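Side-chain contacts in methylmalonyl-CoA carboxyltransferase 5S subunit (Propionibacterium freudenreichii subsp. shermanii, PDB 1RQB), which transfers a carboxyl group from biotin on the 1.3S subunit to pyruvate, forming oxaloacetate with the help of a cobalt ion: residues L87-F90 with R91-P95; D208-K211 with A212-T216. All coordinates share one frame; numbering follows the deposited sequence.

Overall arrangement
Contacts 1 and 2 sit on different helices of the TIM barrel, 83-93 and 203-217, with centres about 36 Å apart and no touch between them. Each is partly buried, with one face on the barrel strands and another reaching the surface. The inner faces are apolar in both: Phe-90 and Met-94 in contact 1, Ile-209, Ile-210 and Ile-213 in contact 2. Their places along the helix differ. Residues 208-216 run within a helix, so main-chain bonding continues through them, whereas 87-95 include a helix end, where an arginine side chain takes up a carbonyl beyond the last turn. Both outer sides carry charged residues; in contact 2 a lysine and an aspartate lie against each other there.

Contact 1: L87-F90 with R91-P95; sequences LRTF and RKLMP
Met-94, a selenomethionine, lies side by side with Phe-90, one helical turn earlier, both side chains pointing the same way. Its CB stands 3.5 Å from Phe-90 O, and CG, somewhat farther, passes the same carbonyl. SE only carries the chain round a bend at the last torsion (chi3 -73°), which turns the terminal methyl CE back to Phe-90: CE is 3.8 Å from Phe-90 CB, equally near CD2 and 3.9 Å from CG, approaching the ring obliquely. On the inner face of helix 83-93, one of the helices around the TIM barrel, Phe-90 also rests on Cys-66 and Met-94 on Val-64 of strand 63-68, and both touch Leu-32 of helix 31-39. The side chain of Phe-90 is about 7 Å from that of His-36, a substrate-binding residue. The helix closes here: Met-94 N still donates to Phe-90 O (3.0 Å), but Met-94 is the first residue to leave helical angles. Met-94 O accepts from Arg-91 NH2 at 2.8 Å, nearly in the guanidinium plane; NH2 also bonds Ser-97 O, and Arg-91 NH1 forms a salt bridge with Asp-132. On another flank, Leu-93 CD1 meets Thr-89 CG2 at 3.6 Å, alongside, while Thr-89 OG1 is hydrogen-bonded to Glu-85 O. With Leu-93 cut back to an alanine, Thr-89 CG2 would probably lose this apolar neighbour, leaving a gap beside Cys-53 of helix 53-58.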
loop_
_atom_site.group_PDB
_atom_site.type_symbol
_atom_site.label_atom_id
_atom_site.label_comp_id
_atom_site.label_asym_id
_atom_site.label_seq_id
_atom_site.Cartn_x
_atom_site.Cartn_y
_atom_site.Cartn_z
ATOM N N LEU A 87 20.385 3.101 22.769
ATOM C CA LEU A 87 20.187 1.677 23.075
ATOM C C LEU A 87 19.873 1.509 24.563
ATOM O O LEU A 87 18.953 0.780 24.930
ATOM C CB LEU A 87 21.436 0.860 22.714
ATOM C CG LEU A 87 21.450 -0.613 23.153
ATOM C CD1 LEU A 87 20.210 -1.340 22.626
ATOM C CD2 LEU A 87 22.715 -1.275 22.637
ATOM N N ARG A 88 20.638 2.169 25.430
ATOM C CA ARG A 88 20.370 2.053 26.870
ATOM C C ARG A 88 18.960 2.540 27.209
ATOM O O ARG A 88 18.261 1.935 28.023
ATOM C CB ARG A 88 21.410 2.831 27.687
ATOM C CG ARG A 88 22.723 2.071 27.802
ATOM C CD ARG A 88 23.732 2.777 28.694
ATOM N NE ARG A 88 24.353 3.935 28.066
ATOM C CZ ARG A 88 25.520 3.884 27.429
ATOM N NH1 ARG A 88 26.177 2.738 27.345
ATOM N NH2 ARG A 88 26.034 4.977 26.883
ATOM N N THR A 89 18.545 3.630 26.579
ATOM C CA THR A 89 17.213 4.195 26.842
ATOM C C THR A 89 16.129 3.214 26.393
ATOM O O THR A 89 15.167 2.973 27.121
ATOM C CB THR A 89 17.030 5.545 26.121
ATOM O OG1 THR A 89 17.990 6.477 26.628
ATOM C CG2 THR A 89 15.636 6.101 26.372
ATOM N N PHE A 90 16.288 2.634 25.208
ATOM C CA PHE A 90 15.293 1.673 24.708
ATOM C C PHE A 90 15.212 0.463 25.640
ATOM O O PHE A 90 14.129 -0.060 25.897
ATOM C CB PHE A 90 15.666 1.203 23.302
ATOM C CG PHE A 90 15.276 2.170 22.204
ATOM C CD1 PHE A 90 16.019 2.238 21.028
ATOM C CD2 PHE A 90 14.156 2.982 22.328
ATOM C CE1 PHE A 90 15.649 3.107 19.983
ATOM C CE2 PHE A 90 13.777 3.855 21.288
ATOM C CZ PHE A 90 14.533 3.911 20.116
ATOM N N ARG A 91 16.360 0.020 26.149
ATOM C CA ARG A 91 16.393 -1.154 27.033
ATOM C C ARG A 91 15.598 -0.867 28.309
ATOM O O ARG A 91 14.895 -1.730 28.830
ATOM C CB ARG A 91 17.842 -1.478 27.417
ATOM C CG ARG A 91 18.032 -2.635 28.403
ATOM C CD ARG A 91 17.634 -3.996 27.841
ATOM N NE ARG A 91 16.203 -4.178 27.608
ATOM C CZ ARG A 91 15.701 -5.208 26.929
ATOM N NH1 ARG A 91 16.519 -6.119 26.417
ATOM N NH2 ARG A 91 14.388 -5.349 26.791
ATOM N N LYS A 92 15.725 0.357 28.800
ATOM C CA LYS A 92 15.064 0.788 30.040
ATOM C C LYS A 92 13.564 1.018 29.836
ATOM O O LYS A 92 12.757 0.652 30.689
ATOM C CB LYS A 92 15.728 2.077 30.536
ATOM C CG LYS A 92 15.049 2.723 31.724
ATOM C CD LYS A 92 15.797 3.977 32.176
ATOM C CE LYS A 92 15.965 4.994 31.044
ATOM N NZ LYS A 92 14.683 5.350 30.362
ATOM N N LEU A 93 13.176 1.603 28.706
ATOM C CA LEU A 93 11.756 1.910 28.473
ATOM C C LEU A 93 10.971 0.700 27.959
ATOM O O LEU A 93 9.741 0.715 27.972
ATOM C CB LEU A 93 11.620 3.076 27.493
ATOM C CG LEU A 93 12.216 4.389 27.997
ATOM C CD1 LEU A 93 12.086 5.458 26.920
ATOM C CD2 LEU A 93 11.510 4.820 29.274
HETATM N N MSE A 94 11.650 -0.337 27.484
HETATM C CA MSE A 94 10.945 -1.534 26.999
HETATM C C MSE A 94 11.600 -2.768 27.625
HETATM O O MSE A 94 12.143 -3.627 26.933
HETATM C CB MSE A 94 11.028 -1.596 25.467
HETATM C CG MSE A 94 10.482 -0.343 24.804
HETATM SE SE MSE A 94 10.424 -0.460 22.859
HETATM C CE MSE A 94 12.336 -0.313 22.467
ATOM N N PRO A 95 11.531 -2.880 28.961
ATOM C CA PRO A 95 12.131 -4.001 29.693
ATOM C C PRO A 95 11.610 -5.414 29.422
ATOM O O PRO A 95 12.294 -6.396 29.707
ATOM C CB PRO A 95 11.929 -3.593 31.151
ATOM C CG PRO A 95 10.584 -2.934 31.101
ATOM C CD PRO A 95 10.699 -2.055 29.860
#

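Contact 2: D208-K211 with A212-T216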
loop_
_atom_site.group_PDB
_atom_site.type_symbol
_atom_site.label_atom_id
_atom_site.label_comp_id
_atom_site.label_asym_id
_atom_site.label_seq_id
_atom_site.Cartn_x
_atom_site.Cartn_y
_atom_site.Cartn_z
ATOM N N ASP A 208 7.421 -21.314 -1.853
ATOM C CA ASP A 208 8.361 -22.372 -2.255
ATOM C C ASP A 208 9.651 -22.374 -1.429
ATOM O O ASP A 208 10.129 -23.430 -1.017
ATOM C CB ASP A 208 8.726 -22.242 -3.737
ATOM C CG ASP A 208 7.549 -22.509 -4.662
ATOM O OD1 ASP A 208 6.484 -22.935 -4.180
ATOM O OD2 ASP A 208 7.700 -22.299 -5.887
ATOM N N ILE A 209 10.231 -21.209 -1.181
ATOM C CA ILE A 209 11.489 -21.155 -0.421
ATOM C C ILE A 209 11.254 -21.509 1.049
ATOM O O ILE A 209 11.987 -22.313 1.624
ATOM C CB ILE A 209 12.157 -19.749 -0.544
ATOM C CG1 ILE A 209 12.658 -19.542 -1.978
ATOM C CG2 ILE A 209 13.341 -19.629 0.419
ATOM C CD1 ILE A 209 12.991 -18.081 -2.317
ATOM N N ILE A 210 10.246 -20.908 1.667
ATOM C CA ILE A 210 9.968 -21.185 3.085
ATOM C C ILE A 210 9.640 -22.668 3.264
ATOM O O ILE A 210 10.107 -23.316 4.201
ATOM C CB ILE A 210 8.770 -20.358 3.611
ATOM C CG1 ILE A 210 9.094 -18.861 3.572
ATOM C CG2 ILE A 210 8.429 -20.783 5.038
ATOM C CD1 ILE A 210 10.243 -18.473 4.431
ATOM N N LYS A 211 8.846 -23.206 2.353
ATOM C CA LYS A 211 8.460 -24.622 2.426
ATOM C C LYS A 211 9.691 -25.516 2.242
ATOM O O LYS A 211 9.861 -26.504 2.955
ATOM C CB LYS A 211 7.419 -24.913 1.340
ATOM C CG LYS A 211 6.754 -26.279 1.448
ATOM C CD LYS A 211 6.007 -26.382 2.781
ATOM C CE LYS A 211 5.234 -27.690 2.898
ATOM N NZ LYS A 211 4.113 -27.734 1.918
ATOM N N ALA A 212 10.567 -25.178 1.300
ATOM C CA ALA A 212 11.748 -26.016 1.041
ATOM C C ALA A 212 12.701 -26.013 2.237
ATOM O O ALA A 212 13.307 -27.035 2.556
ATOM C CB ALA A 212 12.474 -25.551 -0.227
ATOM N N ILE A 213 12.848 -24.870 2.897
ATOM C CA ILE A 213 13.743 -24.795 4.062
ATOM C C ILE A 213 13.167 -25.635 5.204
ATOM O O ILE A 213 13.879 -26.422 5.827
ATOM C CB ILE A 213 13.940 -23.324 4.523
ATOM C CG1 ILE A 213 14.735 -22.560 3.454
ATOM C CG2 ILE A 213 14.717 -23.284 5.850
ATOM C CD1 ILE A 213 14.951 -21.053 3.751
ATOM N N LYS A 214 11.868 -25.474 5.452
ATOM C CA LYS A 214 11.175 -26.219 6.513
ATOM C C LYS A 214 11.225 -27.723 6.234
ATOM O O LYS A 214 11.448 -28.514 7.150
ATOM C CB LYS A 214 9.703 -25.786 6.610
ATOM C CG LYS A 214 9.434 -24.372 7.188
ATOM C CD LYS A 214 9.660 -24.347 8.679
ATOM C CE LYS A 214 9.356 -22.977 9.269
ATOM N NZ LYS A 214 9.181 -23.042 10.743
ATOM N N ASP A 215 10.994 -28.120 4.980
ATOM C CA ASP A 215 10.989 -29.545 4.613
ATOM C C ASP A 215 12.390 -30.146 4.744
ATOM O O ASP A 215 12.542 -31.312 5.104
ATOM C CB ASP A 215 10.538 -29.763 3.161
ATOM C CG ASP A 215 9.036 -29.575 2.956
ATOM O OD1 ASP A 215 8.262 -29.755 3.920
ATOM O OD2 ASP A 215 8.628 -29.269 1.811
ATOM N N THR A 216 13.411 -29.350 4.450
ATOM C CA THR A 216 14.798 -29.835 4.472
ATOM C C THR A 216 15.397 -29.842 5.879
ATOM O O THR A 216 16.092 -30.787 6.249
ATOM C CB THR A 216 15.696 -28.971 3.574
ATOM O OG1 THR A 216 15.207 -29.026 2.232
ATOM C CG2 THR A 216 17.133 -29.469 3.606
#
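Lys-211 and Asp-215 are brought together by different first torsions: Lys-211 CG is trans to the amide N (chi1 -170°), whereas CG of Asp-215 lies anti to its carbonyl carbon (chi1 -74°), and the two side chains cross at a slant. The carboxylate meets the aliphatic part of the lysine, OD2 standing 3.5 Å from Lys-211 CG and OD1 3.8 Å from CE. Asp-215 OD2 also comes within 3.2 Å of Lys-211 O; both are acceptors, so this approach is no bond and is probably unfavourable. The ammonium does not close on the carboxylate: Lys-211 NZ is 4.8 Å from Asp-215 OD2, and its salt bridge goes to Glu-18. Under this pair Asp-215 N donates to Lys-211 O (2.8 Å), one of the successive i to i+4 bonds of helix 203-217, a helix of the TIM barrel.

On the inner side, Ile-209 and Ile-213 lie side by side, pointing the same way, with CG2 of the first 4.0 Å from CD1 of the second. Ile-210 and Ile-213 rest on Ile-223 of strand 223-225, and Ile-209 and Ala-212 touch helix 174-186, so the helix is packed against both a barrel strand and its neighbouring helix. Lys-214 CG stands 3.2 Å from Ile-210 O.

Farther along, Ala-212 O accepts two bonds, from Thr-216 N and from Thr-216 OG1 (2.8 Å), which arrive from opposite faces of the carbonyl plane. The two lysines differ in chemistry: the charges of Lys-211 and Asp-215 stay apart, whereas buried Lys-214 has its ammonium satisfied by a salt bridge to Asp-247 and hydrogen bonds to the carbonyls of Gln-219 and Thr-221, which would probably stabilise its positive charge.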